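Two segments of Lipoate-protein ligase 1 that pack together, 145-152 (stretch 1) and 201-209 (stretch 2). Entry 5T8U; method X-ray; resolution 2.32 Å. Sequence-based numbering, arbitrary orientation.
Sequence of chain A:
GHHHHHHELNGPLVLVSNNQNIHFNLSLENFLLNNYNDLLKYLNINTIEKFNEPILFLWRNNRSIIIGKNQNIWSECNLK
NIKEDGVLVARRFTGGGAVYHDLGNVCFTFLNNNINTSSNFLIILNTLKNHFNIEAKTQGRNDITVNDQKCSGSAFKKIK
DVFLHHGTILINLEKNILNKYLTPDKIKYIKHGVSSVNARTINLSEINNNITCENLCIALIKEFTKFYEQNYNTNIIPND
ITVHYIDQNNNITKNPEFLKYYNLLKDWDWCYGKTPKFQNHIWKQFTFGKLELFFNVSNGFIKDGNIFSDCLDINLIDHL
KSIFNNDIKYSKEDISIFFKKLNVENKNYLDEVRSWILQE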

# COMPACT_ATOMS: atom_id res chain seq x y z
N THR A 145 15.15 -4.00 6.39
CA THR A 145 15.74 -4.19 7.70
C THR A 145 17.08 -3.48 7.78
O THR A 145 17.73 -3.22 6.76
CB THR A 145 15.92 -5.69 8.01
OG1 THR A 145 16.85 -6.26 7.07
CG2 THR A 145 14.59 -6.42 7.93
N VAL A 146 17.49 -3.16 9.01
CA VAL A 146 18.79 -2.57 9.27
C VAL A 146 19.67 -3.51 10.09
O VAL A 146 20.88 -3.58 9.86
CB VAL A 146 18.63 -1.20 9.98
CG1 VAL A 146 18.05 -1.37 11.38
CG2 VAL A 146 19.96 -0.47 10.02
N ASN A 147 19.09 -4.22 11.04
CA ASN A 147 19.78 -5.26 11.80
C ASN A 147 18.86 -6.47 11.94
O ASN A 147 18.66 -7.02 13.02
CB ASN A 147 20.21 -4.75 13.18
CG ASN A 147 21.42 -3.85 13.11
OD1 ASN A 147 22.26 -3.98 12.22
ND2 ASN A 147 21.52 -2.93 14.06
N ASP A 148 18.28 -6.89 10.82
CA ASP A 148 17.22 -7.90 10.78
C ASP A 148 15.94 -7.39 11.44
O ASP A 148 15.05 -8.19 11.74
CB ASP A 148 17.66 -9.21 11.45
CG ASP A 148 19.06 -9.63 11.03
OD1 ASP A 148 19.26 -9.90 9.82
OD2 ASP A 148 19.95 -9.69 11.90
N GLN A 149 15.84 -6.08 11.66
CA GLN A 149 14.70 -5.46 12.33
C GLN A 149 13.99 -4.55 11.34
O GLN A 149 14.63 -3.75 10.65
CB GLN A 149 15.16 -4.66 13.55
CG GLN A 149 15.99 -5.45 14.54
CD GLN A 149 16.47 -4.61 15.71
OE1 GLN A 149 17.63 -4.22 15.76
NE2 GLN A 149 15.57 -4.34 16.64
N LYS A 150 12.67 -4.65 11.29
CA LYS A 150 11.89 -3.87 10.34
C LYS A 150 12.03 -2.38 10.62
O LYS A 150 11.83 -1.93 11.75
CB LYS A 150 10.42 -4.27 10.39
CG LYS A 150 9.62 -3.87 9.16
CD LYS A 150 8.16 -3.58 9.49
CE LYS A 150 7.21 -4.42 8.64
NZ LYS A 150 5.82 -3.90 8.68
N CYS A 151 12.38 -1.61 9.58
CA CYS A 151 12.34 -0.16 9.64
C CYS A 151 11.46 0.45 8.56
O CYS A 151 11.21 1.66 8.60
CB CYS A 151 13.75 0.44 9.53
SG CYS A 151 14.40 0.54 7.86
N SER A 152 10.98 -0.35 7.61
CA SER A 152 10.09 0.14 6.57
C SER A 152 9.20 -1.00 6.10
O SER A 152 9.61 -2.17 6.13
CB SER A 152 10.87 0.74 5.39
OG SER A 152 10.10 0.73 4.20
N THR A 201 10.07 -7.64 15.51
CA THR A 201 10.20 -6.42 16.29
C THR A 201 10.40 -5.20 15.40
O THR A 201 10.66 -5.33 14.20
CB THR A 201 11.39 -6.51 17.28
OG1 THR A 201 11.58 -5.24 17.92
CG2 THR A 201 12.67 -6.92 16.56
N ILE A 202 10.27 -4.02 15.99
CA ILE A 202 10.39 -2.75 15.28
C ILE A 202 11.68 -2.07 15.71
O ILE A 202 12.18 -2.29 16.82
CB ILE A 202 9.16 -1.85 15.54
CG1 ILE A 202 7.93 -2.39 14.79
CG2 ILE A 202 9.43 -0.40 15.16
CD1 ILE A 202 8.02 -2.28 13.27
N ASN A 203 12.22 -1.24 14.83
CA ASN A 203 13.41 -0.46 15.13
C ASN A 203 13.27 0.93 14.54
O ASN A 203 12.99 1.08 13.35
CB ASN A 203 14.68 -1.13 14.59
CG ASN A 203 15.95 -0.51 15.15
OD1 ASN A 203 15.97 -0.05 16.29
ND2 ASN A 203 17.00 -0.49 14.35
N LEU A 204 13.47 1.95 15.37
CA LEU A 204 13.46 3.33 14.91
C LEU A 204 14.83 3.69 14.37
O LEU A 204 15.85 3.44 15.02
CB LEU A 204 13.07 4.28 16.04
CG LEU A 204 11.64 4.22 16.58
CD1 LEU A 204 10.64 4.33 15.44
CD2 LEU A 204 11.37 2.96 17.39
N SER A 205 14.86 4.29 13.18
CA SER A 205 16.12 4.70 12.59
C SER A 205 16.82 5.79 13.39
O SER A 205 17.96 6.13 13.07
CB SER A 205 15.90 5.16 11.15
OG SER A 205 15.69 4.06 10.28
N GLU A 206 16.16 6.35 14.41
CA GLU A 206 16.83 7.27 15.33
C GLU A 206 17.73 6.52 16.31
O GLU A 206 18.71 7.09 16.79
CB GLU A 206 15.80 8.09 16.11
CG GLU A 206 15.16 9.21 15.30
CD GLU A 206 14.25 10.09 16.14
OE1 GLU A 206 13.97 9.73 17.30
OE2 GLU A 206 13.83 11.15 15.63
N ILE A 207 17.40 5.26 16.61
CA ILE A 207 18.26 4.44 17.46
C ILE A 207 19.65 4.31 16.87
O ILE A 207 20.60 3.96 17.59
CB ILE A 207 17.60 3.06 17.68
CG1 ILE A 207 16.39 3.20 18.61
CG2 ILE A 207 18.61 2.05 18.25
CD1 ILE A 207 15.60 1.93 18.83
N ASN A 208 19.81 4.59 15.57
CA ASN A 208 21.09 4.48 14.90
C ASN A 208 21.67 5.81 14.45
O ASN A 208 22.87 5.86 14.13
CB ASN A 208 20.97 3.57 13.67
CG ASN A 208 20.05 2.38 13.91
OD1 ASN A 208 18.87 2.42 13.57
ND2 ASN A 208 20.60 1.32 14.50
N ASN A 209 20.88 6.88 14.41
CA ASN A 209 21.36 8.16 13.89
C ASN A 209 20.51 9.28 14.46
O ASN A 209 19.53 9.05 15.18
CB ASN A 209 21.33 8.17 12.35
CG ASN A 209 22.67 7.78 11.74
OD1 ASN A 209 22.92 6.60 11.47
ND2 ASN A 209 23.53 8.77 11.52

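Two backbones run side by side here, yet a single hydrogen bond joins them. N203 N donates to K150 O across 3.2 Å, with an N-H...acceptor angle of 144°, and no other hydrogen bond crosses between the stretches. The register around it is that of a lone beta bridge: K150 and I202 face each other with their CA atoms 5.3 Å apart, and C151 and N203 follow with theirs at 5.6 Å. On its other backbone side, K150 N lies 3.6 Å from T201 O, a close approach that is not a hydrogen bond. The contact buries 420 Å² in all, with side chains and backbone both taking part.

N203 is the centre of the arrangement. It gives up 84 Å² to the other stretch, more than any other residue, and its CA-to-CB bond points toward stretch 1. With chi1 in the t well, its amide reaches V146, where ND2 comes to 3.3 Å from V146 CG1. Nearer the backbone, N203 CB meets Q149 CB at 3.7 Å. The same residue therefore supplies the backbone donor and a packing surface, an economical use of a short polar side chain in a buried position. The amide is not hydrogen-bonded to stretch 1.

V146 and Q149 are brought to the same partner by a tight loop in stretch 1, closed by a weak hydrogen bond from V146 N to Q149 O at 3.3 Å. Both point toward stretch 2. Valine, branched at CB and compact, offers a methyl to N203 without needing a long reach. Q149 uses its length instead: with chi1 m and chi2 t it extends, and NE2 ends 3.9 Å from T201 CG2. Q149 CB packs on N203 CB, and the amide end also lies near T201, I202 and N203; a long, polar-tipped side chain suits a partly exposed site.

At the bridge itself, K150 and I202 make a second, greasier contact. The CA-to-CB bond of I202 points away from stretch 1, but the m, m rotamer brings its end back, so that CD1 sits 4.0 Å from K150 CD. Lysine serves well here because its methylenes can pack against isoleucine while NZ travels on to a hydrogen bond elsewhere in the structure.

Farther along, C151 is buried and small enough to lie close to the partner backbone: its CB is 3.9 Å from N203 O and 4.2 Å from S205 OG. S205 stands within the type I turn from L204 to I207, which is closed by a 2.9 Å hydrogen bond from I207 N to L204 O. Beyond that turn the chain comes back to N208, whose side chain points toward stretch 1 and touches V146 only loosely, OD1 to CG1 at 4.5 Å. The rule is thrift: one backbone bond accompanies the register, and side chains both short and long pack around it.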